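Nucleocapsid (Crimean-congo hemorrhagic fever virus, PDB 4AKL) probably binds both single- and double-stranded RNA, takes part in packaging the viral genome, and cuts double-stranded DNA without sequence preference. Local coordinates at residues A57-I62 against T439-Q444; A66-T71 against K336-T341; E435-G440 against D447-E452. All coordinates share one frame; numbering follows the deposited sequence.

Interaction 1. Residues A57-I62 against T439-Q444; sequences AQKDSI and TGFNIQ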
loop_
_atom_site.group_PDB
_atom_site.type_symbol
_atom_site.label_atom_id
_atom_site.label_comp_id
_atom_site.label_asym_id
_atom_site.label_seq_id
_atom_site.Cartn_x
_atom_site.Cartn_y
_atom_site.Cartn_z
ATOM N N ALA A 57 -15.104 17.220 -19.695
ATOM C CA ALA A 57 -16.044 16.125 -19.421
ATOM C C ALA A 57 -15.959 15.002 -20.498
ATOM O O ALA A 57 -15.904 13.814 -20.171
ATOM C CB ALA A 57 -17.438 16.661 -19.301
ATOM N N GLN A 58 -15.940 15.392 -21.762
ATOM C CA GLN A 58 -15.741 14.447 -22.861
ATOM C C GLN A 58 -14.433 13.595 -22.612
ATOM O O GLN A 58 -14.425 12.367 -22.758
ATOM C CB GLN A 58 -15.677 15.204 -24.178
ATOM C CG GLN A 58 -16.110 14.417 -25.411
ATOM C CD GLN A 58 -15.874 15.177 -26.719
ATOM O OE1 GLN A 58 -15.496 16.376 -26.722
ATOM N NE2 GLN A 58 -16.088 14.486 -27.843
ATOM N N LYS A 59 -13.365 14.288 -22.218
ATOM C CA LYS A 59 -12.068 13.703 -21.953
ATOM C C LYS A 59 -12.083 12.748 -20.754
ATOM O O LYS A 59 -11.494 11.680 -20.836
ATOM C CB LYS A 59 -11.008 14.808 -21.733
ATOM C CG LYS A 59 -10.627 15.646 -23.002
ATOM C CD LYS A 59 -9.445 16.595 -22.672
ATOM C CE LYS A 59 -8.914 17.393 -23.909
ATOM N NZ LYS A 59 -7.567 18.112 -23.674
ATOM N N ASP A 60 -12.737 13.133 -19.659
ATOM C CA ASP A 60 -12.833 12.230 -18.483
ATOM C C ASP A 60 -13.586 10.968 -18.888
ATOM O O ASP A 60 -13.217 9.890 -18.527
ATOM C CB ASP A 60 -13.608 12.854 -17.321
ATOM C CG ASP A 60 -12.933 14.079 -16.735
ATOM O OD1 ASP A 60 -11.722 14.051 -16.513
ATOM O OD2 ASP A 60 -13.654 15.079 -16.491
ATOM N N SER A 61 -14.652 11.151 -19.646
ATOM C CA SER A 61 -15.455 10.066 -20.151
ATOM C C SER A 61 -14.643 9.096 -21.057
ATOM O O SER A 61 -14.763 7.861 -20.928
ATOM C CB SER A 61 -16.651 10.661 -20.906
ATOM O OG SER A 61 -17.405 9.659 -21.565
ATOM N N ILE A 62 -13.824 9.664 -21.955
ATOM C CA ILE A 62 -12.963 8.855 -22.837
ATOM C C ILE A 62 -11.983 8.028 -21.986
ATOM O O ILE A 62 -11.838 6.796 -22.161
ATOM C CB ILE A 62 -12.194 9.715 -23.856
ATOM C CG1 ILE A 62 -13.175 10.378 -24.844
ATOM C CG2 ILE A 62 -11.175 8.861 -24.610
ATOM C CD1 ILE A 62 -12.662 11.733 -25.503
ATOM N N THR A 439 -2.468 12.464 -23.556
ATOM C CA THR A 439 -3.085 13.125 -24.705
ATOM C C THR A 439 -4.083 14.191 -24.253
ATOM O O THR A 439 -4.124 15.294 -24.802
ATOM C CB THR A 439 -3.826 12.101 -25.595
ATOM O OG1 THR A 439 -2.907 11.138 -26.079
ATOM C CG2 THR A 439 -4.474 12.753 -26.752
ATOM N N GLY A 440 -4.862 13.857 -23.247
ATOM C CA GLY A 440 -5.940 14.698 -22.792
ATOM C C GLY A 440 -5.684 15.661 -21.647
ATOM O O GLY A 440 -6.469 16.600 -21.471
ATOM N N PHE A 441 -4.625 15.447 -20.872
ATOM C CA PHE A 441 -4.366 16.246 -19.678
ATOM C C PHE A 441 -2.894 16.400 -19.410
ATOM O O PHE A 441 -2.090 15.619 -19.906
ATOM C CB PHE A 441 -4.953 15.580 -18.428
ATOM C CG PHE A 441 -6.387 15.148 -18.557
ATOM C CD1 PHE A 441 -7.427 16.045 -18.323
ATOM C CD2 PHE A 441 -6.700 13.826 -18.916
ATOM C CE1 PHE A 441 -8.783 15.618 -18.445
ATOM C CE2 PHE A 441 -8.033 13.385 -19.043
ATOM C CZ PHE A 441 -9.074 14.265 -18.807
ATOM N N ASN A 442 -2.556 17.407 -18.586
ATOM C CA ASN A 442 -1.182 17.632 -18.127
ATOM C C ASN A 442 -0.800 16.622 -17.032
ATOM O O ASN A 442 -1.342 16.664 -15.967
ATOM C CB ASN A 442 -1.024 19.057 -17.577
ATOM C CG ASN A 442 0.448 19.488 -17.447
ATOM O OD1 ASN A 442 1.401 18.661 -17.560
ATOM N ND2 ASN A 442 0.649 20.809 -17.215
ATOM N N ILE A 443 0.135 15.727 -17.331
ATOM C CA ILE A 443 0.636 14.697 -16.397
ATOM C C ILE A 443 1.216 15.329 -15.151
ATOM O O ILE A 443 0.779 15.038 -14.019
ATOM C CB ILE A 443 1.741 13.789 -17.110
ATOM C CG1 ILE A 443 1.091 12.818 -18.068
ATOM C CG2 ILE A 443 2.629 12.969 -16.124
ATOM C CD1 ILE A 443 -0.071 12.006 -17.436
ATOM N N GLN A 444 2.179 16.218 -15.388
ATOM C CA GLN A 444 2.930 16.888 -14.316
ATOM C C GLN A 444 2.057 17.671 -13.318
ATOM O O GLN A 444 2.482 17.878 -12.194
ATOM C CB GLN A 444 4.044 17.792 -14.904
ATOM C CG GLN A 444 5.294 17.040 -15.431
ATOM C CD GLN A 444 5.161 16.462 -16.833
ATOM O OE1 GLN A 444 4.303 16.870 -17.620
ATOM N NE2 GLN A 444 6.031 15.491 -17.151
#
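Lys59 and Gly440 bring the two backbones together, their CA atoms 6.3 Å apart, where the first turns of helix 56-71 pass the last residue of helix 425-440. Phe441, next in the chain, is the first to leave helical backbone angles. The setting is the predominantly helical nairovirus nucleocapsid fold, and the contact illustrates how a lysine can close the C-terminal end of a helix from a neighbouring helix. The side chain of Lys59 starts beside its own backbone N, with CG anti to the carbonyl carbon (chi1 -69°), and runs extended from there, which brings the ammonium group to the carbonyl oxygen of Gly440. NZ donates to Gly440 O at 2.9 Å, approaching at a C=O...N angle of 122° and tilted out of the carbonyl plane. Because Gly440 has no side chain, the methylenes can lie close as well: Lys59 CD sits 4.0 Å from Gly440 CA. A positive charge here would probably be favoured by the partial negative charge at the helix end. Met50 of helix 45-52 also packs on Lys59. At the base of the lysine side chain the Phe441 ring reaches helix 56-71 with its far end. The Asp60 side chain crosses that of Phe441 at about a right angle, yet the carboxylate and ring planes are only 11° apart. Phe441 CZ meets two atoms at the same separation, Lys59 CB and Asp60 OD1, each 3.5 Å away.

Interaction 2. Residues A66-T71 against K336-T341; sequences ALVEAT and KHPRGT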
loop_
_atom_site.group_PDB
_atom_site.type_symbol
_atom_site.label_atom_id
_atom_site.label_comp_id
_atom_site.label_asym_id
_atom_site.label_seq_id
_atom_site.Cartn_x
_atom_site.Cartn_y
_atom_site.Cartn_z
ATOM N N ALA A 66 -11.787 3.931 -21.468
ATOM C CA ALA A 66 -10.550 3.186 -21.720
ATOM C C ALA A 66 -10.195 2.285 -20.527
ATOM O O ALA A 66 -9.837 1.165 -20.694
ATOM C CB ALA A 66 -9.378 4.130 -22.006
ATOM N N LEU A 67 -10.324 2.844 -19.337
ATOM C CA LEU A 67 -9.953 2.157 -18.104
ATOM C C LEU A 67 -10.875 0.949 -17.828
ATOM O O LEU A 67 -10.420 -0.168 -17.435
ATOM C CB LEU A 67 -9.993 3.185 -16.994
ATOM C CG LEU A 67 -9.560 2.801 -15.589
ATOM C CD1 LEU A 67 -8.136 2.191 -15.594
ATOM C CD2 LEU A 67 -9.659 4.046 -14.712
ATOM N N VAL A 68 -12.177 1.157 -18.041
ATOM C CA VAL A 68 -13.112 0.034 -17.940
ATOM C C VAL A 68 -12.823 -1.046 -18.995
ATOM O O VAL A 68 -12.864 -2.249 -18.690
ATOM C CB VAL A 68 -14.512 0.476 -18.030
ATOM C CG1 VAL A 68 -15.420 -0.736 -18.268
ATOM C CG2 VAL A 68 -14.817 1.224 -16.755
ATOM N N GLU A 69 -12.526 -0.606 -20.205
ATOM C CA GLU A 69 -12.208 -1.527 -21.285
ATOM C C GLU A 69 -10.933 -2.309 -20.972
ATOM O O GLU A 69 -10.881 -3.513 -21.152
ATOM C CB GLU A 69 -12.061 -0.776 -22.590
ATOM C CG GLU A 69 -11.645 -1.711 -23.739
ATOM C CD GLU A 69 -12.449 -1.548 -24.959
ATOM O OE1 GLU A 69 -13.471 -0.798 -24.905
ATOM O OE2 GLU A 69 -12.076 -2.165 -25.999
ATOM N N ALA A 70 -9.924 -1.597 -20.475
ATOM C CA ALA A 70 -8.731 -2.219 -19.998
ATOM C C ALA A 70 -8.970 -3.318 -18.927
ATOM O O ALA A 70 -8.202 -4.269 -18.855
ATOM C CB ALA A 70 -7.813 -1.155 -19.431
ATOM N N THR A 71 -10.010 -3.186 -18.111
ATOM C CA THR A 71 -10.152 -4.003 -16.949
ATOM C C THR A 71 -11.392 -4.891 -16.871
ATOM O O THR A 71 -11.476 -5.731 -15.995
ATOM C CB THR A 71 -10.177 -3.102 -15.691
ATOM O OG1 THR A 71 -11.216 -2.178 -15.823
ATOM C CG2 THR A 71 -8.947 -2.314 -15.570
ATOM N N LYS A 336 -19.224 -1.853 -14.427
ATOM C CA LYS A 336 -19.911 -2.451 -15.577
ATOM C C LYS A 336 -20.151 -1.340 -16.576
ATOM O O LYS A 336 -19.790 -1.495 -17.762
ATOM C CB LYS A 336 -21.233 -3.113 -15.114
ATOM C CG LYS A 336 -22.025 -3.825 -16.150
ATOM C CD LYS A 336 -23.289 -4.589 -15.552
ATOM C CE LYS A 336 -24.322 -3.608 -14.921
ATOM N NZ LYS A 336 -25.605 -4.258 -14.553
ATOM N N HIS A 337 -20.741 -0.228 -16.077
ATOM C CA HIS A 337 -21.050 0.988 -16.858
ATOM C C HIS A 337 -20.328 2.171 -16.221
ATOM O O HIS A 337 -20.857 2.748 -15.238
ATOM C CB HIS A 337 -22.568 1.371 -16.861
ATOM C CG HIS A 337 -23.486 0.341 -17.442
ATOM N ND1 HIS A 337 -24.629 -0.076 -16.790
ATOM C CD2 HIS A 337 -23.436 -0.352 -18.608
ATOM C CE1 HIS A 337 -25.243 -0.987 -17.526
ATOM N NE2 HIS A 337 -24.537 -1.176 -18.634
ATOM N N PRO A 338 -19.165 2.582 -16.763
ATOM C CA PRO A 338 -18.488 3.661 -16.130
ATOM C C PRO A 338 -19.301 4.935 -16.202
ATOM O O PRO A 338 -19.940 5.197 -17.210
ATOM C CB PRO A 338 -17.259 3.841 -16.995
ATOM C CG PRO A 338 -17.688 3.474 -18.310
ATOM C CD PRO A 338 -18.649 2.365 -18.118
ATOM N N ARG A 339 -19.296 5.682 -15.124
ATOM C CA ARG A 339 -19.943 6.977 -15.105
ATOM C C ARG A 339 -19.060 7.896 -14.341
ATOM O O ARG A 339 -18.048 7.463 -13.786
ATOM C CB ARG A 339 -21.360 6.918 -14.502
ATOM C CG ARG A 339 -21.489 6.819 -12.979
ATOM C CD ARG A 339 -21.060 5.492 -12.407
ATOM N NE ARG A 339 -21.771 4.318 -12.951
ATOM C CZ ARG A 339 -22.947 3.831 -12.518
ATOM N NH1 ARG A 339 -23.625 4.401 -11.513
ATOM N NH2 ARG A 339 -23.461 2.751 -13.117
ATOM N N GLY A 340 -19.449 9.170 -14.348
ATOM C CA GLY A 340 -18.715 10.197 -13.657
ATOM C C GLY A 340 -18.621 10.019 -12.144
ATOM O O GLY A 340 -19.495 9.385 -11.513
ATOM N N THR A 341 -17.534 10.583 -11.597
ATOM C CA THR A 341 -17.278 10.646 -10.205
ATOM C C THR A 341 -18.379 11.377 -9.502
ATOM O O THR A 341 -18.768 11.003 -8.395
ATOM C CB THR A 341 -16.007 11.417 -9.952
ATOM O OG1 THR A 341 -14.917 10.677 -10.497
ATOM C CG2 THR A 341 -15.768 11.658 -8.446
#
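Val68 lays one methyl, CG2, against the ring of Pro338, touching Pro338 CB at 3.6 Å and Pro338 CG more distantly at 4.0 Å. The two side chains cross obliquely, so the overlap is confined to one branch of the valine and one edge of carbons on the proline. The first torsion of Val68 decides which methyl does this: with CG1 anti to the backbone N (chi1 166°), CG2 falls beside that N and projects at the ring. CG1 comes no closer than a loose 4.5 Å to Lys336 O. Helix 56-71 is here joined, near its C-terminal end, to the connection between helices 324-336 and 341-350, a helix-to-loop contact at the surface of a helical protein. The CA atoms of Val68 and Pro338 are 6.7 Å apart. The connection has its own brace: Arg339 folds back, and its NE donates to His337 O at 2.9 Å, nearly straight at 168°, with the carbonyl oxygen in the guanidinium plane. Gly340 then occupies the N-cap position of helix 341-350. On the helix side, Ala66 and Leu67 face helix 425-440, leaving Val68 to meet the loop. With no hydrogen bond or salt bridge linking the two segments, the contact rests on van der Waals touching of one valine methyl and the proline ring carbons, and has no directional bond of its own.

Interaction 3. Residues E435-G440 against D447-E452; sequences EIQKTG and DIVASE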
loop_
_atom_site.group_PDB
_atom_site.type_symbol
_atom_site.label_atom_id
_atom_site.label_comp_id
_atom_site.label_asym_id
_atom_site.label_seq_id
_atom_site.Cartn_x
_atom_site.Cartn_y
_atom_site.Cartn_z
ATOM N N GLU A 435 -0.520 6.963 -22.073
ATOM C CA GLU A 435 -0.515 7.726 -23.303
ATOM C C GLU A 435 -1.859 8.404 -23.458
ATOM O O GLU A 435 -1.941 9.582 -23.796
ATOM C CB GLU A 435 -0.133 6.849 -24.503
ATOM C CG GLU A 435 1.382 6.389 -24.438
ATOM C CD GLU A 435 1.757 5.271 -25.429
ATOM O OE1 GLU A 435 0.889 4.431 -25.796
ATOM O OE2 GLU A 435 2.938 5.229 -25.849
ATOM N N ILE A 436 -2.921 7.668 -23.160
ATOM C CA ILE A 436 -4.267 8.233 -23.199
ATOM C C ILE A 436 -4.422 9.399 -22.195
ATOM O O ILE A 436 -4.942 10.485 -22.585
ATOM C CB ILE A 436 -5.329 7.159 -22.982
ATOM C CG1 ILE A 436 -5.351 6.185 -24.145
ATOM C CG2 ILE A 436 -6.723 7.766 -22.829
ATOM C CD1 ILE A 436 -6.109 4.937 -23.828
ATOM N N GLN A 437 -3.994 9.215 -20.939
ATOM C CA GLN A 437 -4.040 10.318 -19.936
ATOM C C GLN A 437 -3.257 11.516 -20.452
ATOM O O GLN A 437 -3.702 12.692 -20.292
ATOM C CB GLN A 437 -3.450 9.990 -18.534
ATOM C CG GLN A 437 -3.942 8.729 -17.809
ATOM C CD GLN A 437 -3.332 8.501 -16.375
ATOM O OE1 GLN A 437 -3.153 7.316 -15.871
ATOM N NE2 GLN A 437 -3.055 9.630 -15.698
ATOM N N LYS A 438 -2.105 11.245 -21.047
ATOM C CA LYS A 438 -1.206 12.289 -21.480
ATOM C C LYS A 438 -1.755 13.117 -22.638
ATOM O O LYS A 438 -1.510 14.324 -22.698
ATOM C CB LYS A 438 0.135 11.665 -21.886
ATOM C CG LYS A 438 1.227 12.650 -22.108
ATOM C CD LYS A 438 2.655 11.981 -22.060
ATOM C CE LYS A 438 3.263 11.618 -23.400
ATOM N NZ LYS A 438 4.546 12.389 -23.681
ATOM N N THR A 439 -2.468 12.464 -23.556
ATOM C CA THR A 439 -3.085 13.125 -24.705
ATOM C C THR A 439 -4.083 14.191 -24.253
ATOM O O THR A 439 -4.124 15.294 -24.802
ATOM C CB THR A 439 -3.826 12.101 -25.595
ATOM O OG1 THR A 439 -2.907 11.138 -26.079
ATOM C CG2 THR A 439 -4.474 12.753 -26.752
ATOM N N GLY A 440 -4.862 13.857 -23.247
ATOM C CA GLY A 440 -5.940 14.698 -22.792
ATOM C C GLY A 440 -5.684 15.661 -21.647
ATOM O O GLY A 440 -6.469 16.600 -21.471
ATOM N N ASP A 447 -1.303 15.321 -8.842
ATOM C CA ASP A 447 -0.589 14.756 -7.694
ATOM C C ASP A 447 -0.367 13.251 -7.944
ATOM O O ASP A 447 0.660 12.718 -7.648
ATOM C CB ASP A 447 -1.392 14.938 -6.387
ATOM C CG ASP A 447 -1.569 16.410 -5.981
ATOM O OD1 ASP A 447 -1.027 17.288 -6.691
ATOM O OD2 ASP A 447 -2.267 16.684 -4.950
ATOM N N ILE A 448 -1.367 12.603 -8.507
ATOM C CA ILE A 448 -1.407 11.145 -8.626
ATOM C C ILE A 448 -1.710 10.694 -10.027
ATOM O O ILE A 448 -2.789 11.032 -10.547
ATOM C CB ILE A 448 -2.530 10.574 -7.700
ATOM C CG1 ILE A 448 -2.163 10.749 -6.218
ATOM C CG2 ILE A 448 -2.849 9.046 -8.005
ATOM C CD1 ILE A 448 -0.826 10.237 -5.900
ATOM N N VAL A 449 -0.791 9.933 -10.631
ATOM C CA VAL A 449 -0.997 9.346 -11.972
ATOM C C VAL A 449 -1.214 7.835 -11.758
ATOM O O VAL A 449 -0.241 7.105 -11.503
ATOM C CB VAL A 449 0.169 9.640 -12.872
ATOM C CG1 VAL A 449 0.037 8.935 -14.253
ATOM C CG2 VAL A 449 0.282 11.134 -13.075
ATOM N N ALA A 450 -2.488 7.397 -11.839
ATOM C CA ALA A 450 -2.853 5.978 -11.624
ATOM C C ALA A 450 -1.976 4.965 -12.401
ATOM O O ALA A 450 -1.556 3.980 -11.858
ATOM C CB ALA A 450 -4.323 5.708 -11.993
ATOM N N SER A 451 -1.721 5.237 -13.663
ATOM C CA SER A 451 -0.913 4.332 -14.505
ATOM C C SER A 451 0.518 4.228 -14.018
ATOM O O SER A 451 1.119 3.171 -14.136
ATOM C CB SER A 451 -0.949 4.793 -15.966
ATOM O OG SER A 451 -0.486 6.133 -16.050
ATOM N N GLU A 452 1.067 5.318 -13.474
ATOM C CA GLU A 452 2.406 5.278 -12.840
ATOM C C GLU A 452 2.434 4.429 -11.554
ATOM O O GLU A 452 3.390 3.660 -11.350
ATOM C CB GLU A 452 2.944 6.682 -12.560
ATOM C CG GLU A 452 3.287 7.383 -13.827
ATOM C CD GLU A 452 3.825 8.755 -13.642
ATOM O OE1 GLU A 452 4.003 9.163 -12.502
ATOM O OE2 GLU A 452 4.076 9.433 -14.659
#
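Gln437 sets off with CG beside its backbone N (chi1 -52°) and continues extended, sending its amide across to Ser451, whose OG, lying between its own backbone N and carbonyl carbon (chi1 57°), points at the amide oxygen. Ser451 OG donates to Gln437 OE1 at 2.9 Å, with the hydroxyl well above the amide plane, 61° out of it. A second, weak bond runs from Ser451 N to the same Gln437 OE1 at 3.4 Å, so one residue grips the oxygen with both backbone and side chain. Gln437 is modelled in two conformations, and this grip describes one of them. The arrangement belongs to a helix-loop-helix: helix 425-440 ends, residues 441-449 cross over, and helix 450-460 begins with Val449 at its N-cap position. Ser451 lies in the first turn, where backbone N-H groups lack acceptors from a preceding turn, and the glutamine offers Ser451 N a weak one from the other helix. The amide nitrogen meets carbon instead: Gln437 NE2 lies 3.5 Å from Val449 CG1. Met446 of the connection and Tyr63 of helix 56-71 also touch the Gln437 side chain, while Met169 of helix 163-181 packs on Ser451.

Helix 425-440 is the common element of interactions 1 and 3, whose centres lie 8 Å apart and which share Thr439 and Gly440. One uses the end of that helix, the other its last turns, and Ile443 joins them: Ile443 CD1 packs 4.1 Å from Gln437 CB, and Ile443 O lies 4.0 Å from Val449 CG2. Helix 56-71 likewise serves interactions 1 and 2, with 14 Å between centres. Interactions 2 and 3 are 15 Å apart, yet Ala66 CB touches Ile436 CD1 at 3.8 Å. Two adjacent helices thus carry all three contacts, and the Asp266-Asp269 DEVD motif belongs to none of the six segments.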